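Local structure of protein disulfide isomerase (Pseudomonas aeruginosa, 4N30) at residues A[176-188]-A[195-207]. The protein probably acts as a DsbA-type thiol-disulfide oxidoreductase with a thioredoxin fold, helping to form or rearrange disulfide bonds in exported proteins. Sequence-based numbering, arbitrary orientation.
Sequences RSKGITATPTLVI and RSVKLEGMADETT
Leu186 and Leu199 face each other as a hydrogen-bonded pair in the antiparallel hairpin of strands 185-190 and 196-200, with Leu186 N to Leu199 O at 2.8 Å and a return bond from Leu199 N. Ile188 and Val197 repeat this pairing, and Gly201 N extends the ladder to Pro184 O. The tight side is apolar: Ile188 CD1 lies 3.7 Å from Leu199 CD1, while Leu186 CD1 meets Ala203 CB at 3.9 Å, on the face covered by helix 205-216.

On the other face, shared with Thr185 and Val187, Lys198 starts with CG anti to the backbone N (chi1 -178°), then bends at chi3 (-50°). Its chain passes Thr185 CG2 and runs past Ile180 CG1 in the opposite direction, carrying NZ to Lys178 O at 2.7 Å, beside the Schellman motif at Gly179. This side is looser and watered: one water accepts from Lys198 NZ and donates weakly to Gly179 O; another accepts from Thr181 N and donates to Glu200 OE1 and Thr185 OG1, which itself donates to Ala182 O.

Pro184, after a cis peptide bond, packs CG against Met202 CG (3.9 Å) and touches Phe68 of the probable CxxC redox motif; such a cis-proline loop leading into a C-terminal hairpin is characteristic of the thioredoxin fold.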
loop_
_atom_site.group_PDB
_atom_site.type_symbol
_atom_site.label_atom_id
_atom_site.label_comp_id
_atom_site.label_asym_id
_atom_site.label_seq_id
_atom_site.Cartn_x
_atom_site.Cartn_y
_atom_site.Cartn_z
ATOM N N ARG A 176 -9.215 9.293 5.999
ATOM C CA ARG A 176 -9.735 10.603 6.346
ATOM C C ARG A 176 -10.370 10.560 7.719
ATOM O O ARG A 176 -10.183 11.545 8.486
ATOM C CB ARG A 176 -10.692 11.118 5.248
ATOM C CG ARG A 176 -9.889 11.433 3.944
ATOM C CD ARG A 176 -10.659 12.291 2.946
ATOM N NE ARG A 176 -11.784 11.493 2.471
ATOM C CZ ARG A 176 -12.199 11.344 1.204
ATOM N NH1 ARG A 176 -11.565 11.986 0.178
ATOM N NH2 ARG A 176 -13.241 10.531 1.012
ATOM N N SER A 177 -11.014 9.493 8.088
ATOM C CA SER A 177 -11.626 9.338 9.449
ATOM C C SER A 177 -10.554 9.393 10.482
ATOM O O SER A 177 -10.803 9.756 11.676
ATOM C CB SER A 177 -12.421 8.019 9.570
ATOM O OG SER A 177 -11.647 6.878 9.851
ATOM N N LYS A 178 -9.320 8.998 10.163
ATOM C CA LYS A 178 -8.182 8.965 11.119
ATOM C C LYS A 178 -7.427 10.261 10.962
ATOM O O LYS A 178 -6.401 10.441 11.626
ATOM C CB LYS A 178 -7.251 7.795 10.800
ATOM C CG LYS A 178 -7.819 6.435 11.175
ATOM C CD LYS A 178 -6.735 5.419 10.841
ATOM C CE LYS A 178 -7.208 3.985 10.906
ATOM N NZ LYS A 178 -6.773 3.512 12.243
ATOM N N GLY A 179 -7.853 11.201 10.146
ATOM C CA GLY A 179 -7.115 12.462 10.045
ATOM C C GLY A 179 -5.827 12.363 9.231
ATOM O O GLY A 179 -4.967 13.283 9.303
ATOM N N ILE A 180 -5.693 11.370 8.397
ATOM C CA ILE A 180 -4.482 11.182 7.565
ATOM C C ILE A 180 -4.602 12.036 6.303
ATOM O O ILE A 180 -5.686 12.034 5.634
ATOM C CB ILE A 180 -4.378 9.695 7.159
ATOM C CG1 ILE A 180 -4.112 8.883 8.406
ATOM C CG2 ILE A 180 -3.172 9.453 6.253
ATOM C CD1 ILE A 180 -3.998 7.354 8.198
ATOM N N THR A 181 -3.643 12.855 5.995
ATOM C CA THR A 181 -3.736 13.780 4.869
ATOM C C THR A 181 -2.606 13.626 3.883
ATOM O O THR A 181 -2.665 14.282 2.831
ATOM C CB THR A 181 -3.762 15.248 5.370
ATOM O OG1 THR A 181 -2.464 15.668 5.708
ATOM C CG2 THR A 181 -4.715 15.519 6.528
ATOM N N ALA A 182 -1.498 12.941 4.226
ATOM C CA ALA A 182 -0.285 12.947 3.386
ATOM C C ALA A 182 0.241 11.532 3.294
ATOM O O ALA A 182 -0.118 10.691 4.095
ATOM C CB ALA A 182 0.787 13.921 3.907
ATOM N N THR A 183 1.102 11.291 2.296
ATOM C CA THR A 183 1.661 9.964 2.065
ATOM C C THR A 183 3.137 9.968 2.000
ATOM O O THR A 183 3.765 10.993 1.588
ATOM C CB THR A 183 1.145 9.332 0.748
ATOM O OG1 THR A 183 1.381 10.242 -0.323
ATOM C CG2 THR A 183 -0.393 9.083 0.805
ATOM N N PRO A 184 3.821 8.969 2.478
ATOM C CA PRO A 184 3.239 7.796 3.178
ATOM C C PRO A 184 2.895 8.126 4.604
ATOM O O PRO A 184 3.572 8.976 5.292
ATOM C CB PRO A 184 4.413 6.779 3.153
ATOM C CG PRO A 184 5.663 7.679 3.206
ATOM C CD PRO A 184 5.306 8.849 2.348
ATOM N N THR A 185 1.842 7.547 5.104
ATOM C CA THR A 185 1.550 7.589 6.571
ATOM C C THR A 185 1.372 6.138 6.969
ATOM O O THR A 185 0.773 5.331 6.227
ATOM C CB THR A 185 0.274 8.344 6.863
ATOM O OG1 THR A 185 0.514 9.730 6.600
ATOM C CG2 THR A 185 -0.134 8.235 8.361
ATOM N N LEU A 186 1.974 5.760 8.083
ATOM C CA LEU A 186 1.875 4.378 8.619
ATOM C C LEU A 186 0.906 4.278 9.755
ATOM O O LEU A 186 0.940 5.155 10.600
ATOM C CB LEU A 186 3.255 3.886 9.049
ATOM C CG LEU A 186 4.365 4.111 8.047
ATOM C CD1 LEU A 186 5.672 3.463 8.612
ATOM C CD2 LEU A 186 4.027 3.512 6.668
ATOM N N VAL A 187 0.148 3.215 9.760
ATOM C CA VAL A 187 -0.601 2.825 10.980
ATOM C C VAL A 187 -0.030 1.444 11.313
ATOM O O VAL A 187 -0.300 0.507 10.557
ATOM C CB VAL A 187 -2.120 2.824 10.778
ATOM C CG1 VAL A 187 -2.779 2.254 12.077
ATOM C CG2 VAL A 187 -2.650 4.215 10.503
ATOM N N ILE A 188 0.674 1.342 12.450
ATOM C CA ILE A 188 1.281 0.053 12.815
ATOM C C ILE A 188 0.370 -0.552 13.870
ATOM O O ILE A 188 0.132 0.059 14.886
ATOM C CB ILE A 188 2.686 0.228 13.363
ATOM C CG1 ILE A 188 3.574 1.011 12.374
ATOM C CG2 ILE A 188 3.250 -1.165 13.743
ATOM C CD1 ILE A 188 5.024 1.200 12.811
ATOM N N ARG A 195 -3.845 -2.806 19.573
ATOM C CA ARG A 195 -3.427 -1.435 19.702
ATOM C C ARG A 195 -2.726 -1.025 18.375
ATOM O O ARG A 195 -2.050 -1.841 17.704
ATOM C CB ARG A 195 -2.420 -1.424 20.857
ATOM C CG ARG A 195 -2.010 -0.065 21.366
ATOM C CD ARG A 195 -1.057 -0.163 22.518
ATOM N NE ARG A 195 -0.838 1.118 23.111
ATOM C CZ ARG A 195 0.061 1.255 24.053
ATOM N NH1 ARG A 195 0.771 0.216 24.543
ATOM N NH2 ARG A 195 0.138 2.476 24.636
ATOM N N SER A 196 -2.819 0.270 18.079
ATOM C CA SER A 196 -2.119 0.805 16.880
ATOM C C SER A 196 -1.551 2.164 17.143
ATOM O O SER A 196 -1.874 2.810 18.126
ATOM C CB SER A 196 -3.053 0.869 15.705
ATOM O OG SER A 196 -4.084 1.828 15.892
ATOM N N VAL A 197 -0.606 2.549 16.292
ATOM C CA VAL A 197 -0.003 3.858 16.380
ATOM C C VAL A 197 0.218 4.391 14.970
ATOM O O VAL A 197 0.623 3.663 14.052
ATOM C CB VAL A 197 1.295 3.790 17.185
ATOM C CG1 VAL A 197 2.394 2.914 16.564
ATOM C CG2 VAL A 197 1.932 5.156 17.372
ATOM N N LYS A 198 0.035 5.688 14.786
ATOM C CA LYS A 198 0.182 6.330 13.470
ATOM C C LYS A 198 1.505 7.072 13.436
ATOM O O LYS A 198 1.927 7.809 14.414
ATOM C CB LYS A 198 -0.997 7.259 13.298
ATOM C CG LYS A 198 -0.928 7.907 11.932
ATOM C CD LYS A 198 -1.786 9.148 11.752
ATOM C CE LYS A 198 -3.218 9.007 12.166
ATOM N NZ LYS A 198 -3.872 10.344 12.564
ATOM N N LEU A 199 2.191 7.054 12.323
ATOM C CA LEU A 199 3.436 7.787 12.112
ATOM C C LEU A 199 3.290 8.421 10.749
ATOM O O LEU A 199 3.074 7.759 9.744
ATOM C CB LEU A 199 4.654 6.881 12.054
ATOM C CG LEU A 199 4.852 5.812 13.161
ATOM C CD1 LEU A 199 5.897 4.791 12.767
ATOM C CD2 LEU A 199 5.329 6.594 14.368
ATOM N N GLU A 200 3.478 9.723 10.658
ATOM C CA GLU A 200 3.438 10.429 9.367
ATOM C C GLU A 200 4.789 10.500 8.815
ATOM O O GLU A 200 5.619 11.087 9.538
ATOM C CB GLU A 200 2.769 11.817 9.506
ATOM C CG GLU A 200 2.785 12.549 8.078
ATOM C CD GLU A 200 1.761 13.681 7.961
ATOM O OE1 GLU A 200 0.674 13.608 8.615
ATOM O OE2 GLU A 200 2.224 14.665 7.309
ATOM N N GLY A 201 5.002 10.116 7.547
ATOM C CA GLY A 201 6.329 10.274 6.880
ATOM C C GLY A 201 7.043 8.976 6.667
ATOM O O GLY A 201 6.527 7.844 6.861
ATOM N N MET A 202 8.216 9.163 6.057
ATOM C CA MET A 202 9.153 8.094 5.725
ATOM C C MET A 202 9.877 7.576 6.942
ATOM O O MET A 202 11.124 7.775 7.095
ATOM C CB MET A 202 10.116 8.459 4.584
ATOM C CG MET A 202 9.352 8.827 3.306
ATOM S SD MET A 202 10.506 9.249 1.949
ATOM C CE MET A 202 11.419 10.556 2.670
ATOM N N ALA A 203 9.202 6.822 7.793
ATOM C CA ALA A 203 9.782 6.384 9.078
ATOM C C ALA A 203 11.007 5.506 8.832
ATOM O O ALA A 203 10.903 4.454 8.183
ATOM C CB ALA A 203 8.715 5.602 9.841
ATOM N N ASP A 204 12.123 5.868 9.512
ATOM C CA ASP A 204 13.373 5.148 9.467
ATOM C C ASP A 204 13.383 4.020 10.480
ATOM O O ASP A 204 12.372 3.744 11.149
ATOM C CB ASP A 204 14.610 6.063 9.675
ATOM C CG ASP A 204 14.657 6.719 10.964
ATOM O OD1 ASP A 204 14.124 6.262 11.967
ATOM O OD2 ASP A 204 15.197 7.856 11.073
ATOM N N GLU A 205 14.428 3.213 10.517
ATOM C CA GLU A 205 14.356 2.031 11.372
ATOM C C GLU A 205 14.174 2.422 12.819
ATOM O O GLU A 205 13.479 1.670 13.526
ATOM C CB GLU A 205 15.553 1.111 11.208
ATOM C CG GLU A 205 16.883 1.701 11.612
ATOM C CD GLU A 205 18.079 0.779 11.286
ATOM O OE1 GLU A 205 17.902 -0.420 10.826
ATOM O OE2 GLU A 205 19.215 1.260 11.540
ATOM N N THR A 206 14.762 3.524 13.289
ATOM C CA THR A 206 14.658 3.917 14.684
ATOM C C THR A 206 13.190 4.237 15.040
ATOM O O THR A 206 12.660 3.945 16.117
ATOM C CB THR A 206 15.527 5.089 14.998
ATOM O OG1 THR A 206 16.846 4.713 14.549
ATOM C CG2 THR A 206 15.466 5.456 16.499
ATOM N N THR A 207 12.534 4.962 14.125
ATOM C CA THR A 207 11.133 5.291 14.229
ATOM C C THR A 207 10.273 4.009 14.284
ATOM O O THR A 207 9.374 3.897 15.151
ATOM C CB THR A 207 10.737 6.266 13.126
ATOM O OG1 THR A 207 11.580 7.443 13.280
ATOM C CG2 THR A 207 9.261 6.625 13.279
HETATM O O HOH W 1 -2.814 12.153 10.760
HETATM O O HOH W 2 -1.016 12.019 7.121
HETATM O O HOH W 3 -1.655 15.056 8.100
#